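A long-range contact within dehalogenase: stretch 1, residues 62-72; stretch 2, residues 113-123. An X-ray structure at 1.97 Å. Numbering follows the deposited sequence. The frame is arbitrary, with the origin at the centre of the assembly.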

# COMPACT_ATOMS: atom_id res chain seq x y z
N GLU A 62 25.56 -18.67 -18.63
CA GLU A 62 24.62 -19.46 -17.83
C GLU A 62 24.78 -19.18 -16.34
O GLU A 62 25.89 -18.91 -15.84
CB GLU A 62 24.76 -20.91 -18.14
CG GLU A 62 24.46 -21.23 -19.63
CD GLU A 62 23.10 -20.64 -20.11
OE1 GLU A 62 22.10 -20.65 -19.34
OE2 GLU A 62 23.01 -20.09 -21.26
N PRO A 63 23.64 -19.20 -15.59
CA PRO A 63 23.62 -18.73 -14.18
C PRO A 63 24.67 -19.25 -13.24
O PRO A 63 25.45 -18.48 -12.70
CB PRO A 63 22.21 -19.05 -13.72
CG PRO A 63 21.44 -18.92 -14.99
CD PRO A 63 22.31 -19.59 -16.02
N ALA A 64 24.71 -20.54 -13.03
CA ALA A 64 25.69 -21.11 -12.13
C ALA A 64 27.15 -20.81 -12.56
O ALA A 64 27.96 -20.36 -11.73
CB ALA A 64 25.44 -22.60 -12.00
N ALA A 65 27.48 -20.98 -13.84
CA ALA A 65 28.84 -20.69 -14.31
C ALA A 65 29.14 -19.20 -14.18
O ALA A 65 30.30 -18.80 -13.92
CB ALA A 65 28.99 -21.14 -15.79
N MSE A 66 28.13 -18.38 -14.51
CA MSE A 66 28.32 -16.88 -14.49
C MSE A 66 28.62 -16.44 -13.08
O MSE A 66 29.55 -15.68 -12.86
CB MSE A 66 27.16 -16.17 -15.10
CG MSE A 66 27.37 -14.66 -15.21
SE MSE A 66 26.92 -13.79 -13.45
CE MSE A 66 24.95 -14.16 -13.68
N VAL A 67 27.90 -16.98 -12.11
CA VAL A 67 28.14 -16.63 -10.67
C VAL A 67 29.47 -17.09 -10.16
O VAL A 67 30.16 -16.35 -9.47
CB VAL A 67 26.97 -17.09 -9.76
CG1 VAL A 67 27.28 -16.89 -8.28
CG2 VAL A 67 25.79 -16.27 -10.13
N GLU A 68 29.84 -18.31 -10.51
CA GLU A 68 31.12 -18.83 -10.08
C GLU A 68 32.27 -17.96 -10.63
O GLU A 68 33.22 -17.67 -9.89
CB GLU A 68 31.26 -20.27 -10.56
CG GLU A 68 32.64 -20.88 -10.24
CD GLU A 68 32.81 -22.30 -10.77
OE1 GLU A 68 31.82 -23.05 -10.93
OE2 GLU A 68 33.96 -22.68 -11.00
N LEU A 69 32.17 -17.58 -11.90
CA LEU A 69 33.11 -16.69 -12.50
C LEU A 69 33.14 -15.29 -11.86
O LEU A 69 34.24 -14.72 -11.65
CB LEU A 69 32.80 -16.57 -13.97
CG LEU A 69 33.86 -15.93 -14.84
CD1 LEU A 69 35.21 -16.65 -14.80
CD2 LEU A 69 33.30 -15.84 -16.28
N ALA A 70 31.98 -14.72 -11.61
CA ALA A 70 31.85 -13.37 -10.97
C ALA A 70 32.55 -13.46 -9.66
O ALA A 70 33.38 -12.61 -9.32
CB ALA A 70 30.39 -13.01 -10.76
N LEU A 71 32.29 -14.51 -8.90
CA LEU A 71 32.88 -14.64 -7.55
C LEU A 71 34.38 -14.82 -7.58
O LEU A 71 35.07 -14.32 -6.73
CB LEU A 71 32.27 -15.83 -6.79
CG LEU A 71 30.90 -15.48 -6.21
CD1 LEU A 71 30.28 -16.73 -5.64
CD2 LEU A 71 31.02 -14.41 -5.03
N LYS A 72 34.89 -15.63 -8.49
CA LYS A 72 36.33 -15.72 -8.73
C LYS A 72 37.05 -14.40 -9.04
O LYS A 72 38.21 -14.24 -8.71
CB LYS A 72 36.58 -16.66 -9.91
CG LYS A 72 36.99 -18.05 -9.57
CD LYS A 72 38.50 -18.22 -9.79
CE LYS A 72 38.85 -19.63 -10.21
NZ LYS A 72 38.13 -20.62 -9.31
N PHE A 113 14.97 -15.18 -9.00
CA PHE A 113 15.00 -15.98 -7.78
C PHE A 113 16.20 -16.96 -7.84
O PHE A 113 16.93 -17.10 -6.88
CB PHE A 113 13.71 -16.79 -7.61
CG PHE A 113 13.67 -17.61 -6.37
CD1 PHE A 113 13.56 -17.04 -5.16
CD2 PHE A 113 13.80 -18.97 -6.44
CE1 PHE A 113 13.54 -17.80 -3.99
CE2 PHE A 113 13.84 -19.75 -5.29
CZ PHE A 113 13.59 -19.18 -4.07
N ARG A 114 16.36 -17.59 -8.98
CA ARG A 114 17.50 -18.47 -9.18
C ARG A 114 18.84 -17.79 -8.95
O ARG A 114 19.72 -18.37 -8.26
CB ARG A 114 17.39 -19.14 -10.58
CG ARG A 114 18.56 -20.03 -11.06
CD ARG A 114 18.80 -21.19 -10.15
NE ARG A 114 19.86 -22.09 -10.71
CZ ARG A 114 20.63 -22.93 -9.99
NH1 ARG A 114 20.46 -23.00 -8.69
NH2 ARG A 114 21.62 -23.61 -10.56
N LEU A 115 19.02 -16.60 -9.54
CA LEU A 115 20.23 -15.87 -9.37
C LEU A 115 20.45 -15.52 -7.91
O LEU A 115 21.60 -15.61 -7.44
CB LEU A 115 20.31 -14.59 -10.13
CG LEU A 115 20.73 -14.80 -11.57
CD1 LEU A 115 20.65 -13.45 -12.25
CD2 LEU A 115 22.11 -15.37 -11.83
N THR A 116 19.40 -15.16 -7.19
CA THR A 116 19.51 -14.88 -5.76
C THR A 116 19.95 -16.11 -4.96
O THR A 116 20.83 -15.99 -4.09
CB THR A 116 18.24 -14.28 -5.21
OG1 THR A 116 17.86 -13.15 -6.00
CG2 THR A 116 18.38 -13.82 -3.83
N GLN A 117 19.45 -17.29 -5.31
CA GLN A 117 19.83 -18.54 -4.66
C GLN A 117 21.33 -18.86 -4.84
O GLN A 117 21.98 -19.32 -3.95
CB GLN A 117 19.15 -19.73 -5.33
CG GLN A 117 17.73 -19.90 -4.99
CD GLN A 117 17.23 -21.23 -5.61
OE1 GLN A 117 17.19 -21.29 -6.86
NE2 GLN A 117 16.96 -22.27 -4.79
N LEU A 118 21.83 -18.57 -6.03
CA LEU A 118 23.25 -18.68 -6.38
C LEU A 118 24.15 -17.66 -5.69
O LEU A 118 25.22 -18.02 -5.24
CB LEU A 118 23.39 -18.63 -7.91
CG LEU A 118 22.86 -19.83 -8.62
CD1 LEU A 118 22.72 -19.48 -10.10
CD2 LEU A 118 23.80 -21.06 -8.47
N VAL A 119 23.71 -16.42 -5.50
CA VAL A 119 24.63 -15.36 -4.96
C VAL A 119 24.56 -15.24 -3.45
O VAL A 119 25.57 -14.89 -2.82
CB VAL A 119 24.25 -13.97 -5.59
CG1 VAL A 119 25.03 -12.81 -5.01
CG2 VAL A 119 24.66 -13.95 -7.06
N ALA A 120 23.36 -15.37 -2.90
CA ALA A 120 23.11 -15.23 -1.46
C ALA A 120 24.07 -16.02 -0.49
O ALA A 120 24.54 -15.38 0.51
CB ALA A 120 21.62 -15.42 -1.07
N PRO A 121 24.42 -17.25 -0.80
CA PRO A 121 25.23 -17.98 0.13
C PRO A 121 26.61 -17.33 0.41
O PRO A 121 27.09 -17.35 1.56
CB PRO A 121 25.42 -19.35 -0.54
CG PRO A 121 24.25 -19.51 -1.39
CD PRO A 121 23.85 -18.16 -1.83
N SER A 122 27.21 -16.74 -0.61
CA SER A 122 28.48 -16.03 -0.43
C SER A 122 28.37 -14.80 0.45
O SER A 122 29.29 -14.49 1.21
CB SER A 122 29.09 -15.63 -1.78
OG SER A 122 28.32 -14.61 -2.44
N MSE A 123 27.23 -14.12 0.38
CA MSE A 123 26.93 -12.93 1.21
C MSE A 123 26.72 -13.33 2.62
O MSE A 123 27.13 -12.60 3.53
CB MSE A 123 25.70 -12.19 0.70
CG MSE A 123 25.90 -11.79 -0.75
SE MSE A 123 24.34 -10.74 -1.35
CE MSE A 123 25.16 -9.82 -2.84

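No hydrogen bond joins these two helices; the contact is carried by apolar side chains, and the hydroxyl that reaches it, that of S122, is already engaged within its own helix. S122 OG donates to V119 O at 2.8 Å, its chi1 of 69° (p) folding the side chain back along the backbone. L71 CD2 meets S122 OG at 3.7 Å; a methyl carbon offers the hydroxyl no hydrogen-bonding partner, so this is a van der Waals contact.

The helix axes run in nearly the same direction, at 29° to each other, and approach to 9.9 Å. The CA atoms draw closest near the start of stretch 1: P63 and L115 have their CA atoms 6.5 Å apart, whereas the CA atoms of L71 and S122 stand at 8.5 Å. Contacts are correspondingly denser at the first end.

There, L115 and L118 receive the side chains of helix 63-72. P63 CB lies 3.7 Å from L118 CD1 and 4.1 Å from L115 CD2, so the proline ring touches both leucines. The CA-to-CB bond of L115 points sideways, but its m,t rotamer brings the end of the side chain nearer, and L115 CD2 packs 3.6 Å from the selenomethionine methyl M66 CE. M66 also starts out sideways and reaches across with its end.

V67, whose CA-to-CB bond points toward the other stretch, has the largest area covered, 66 Å². V67 CG2 lies 4.0 Å from L118 CB, 4.0 Å from V119 CG2 and 4.2 Å from L115 CD2, so one methyl touches three residues, while V67 CG1 is 3.8 Å from L118 O.

A64 meets L118 with backbone as well as side chain: A64 N lies 3.7 Å from L118 CD1, and A64 CB sits 4.2 Å from L118 CD2 and 4.2 Å from R114 NH2, the latter an oblique approach to the guanidinium. Altogether the two stretches bury 388 Å², counting both sides.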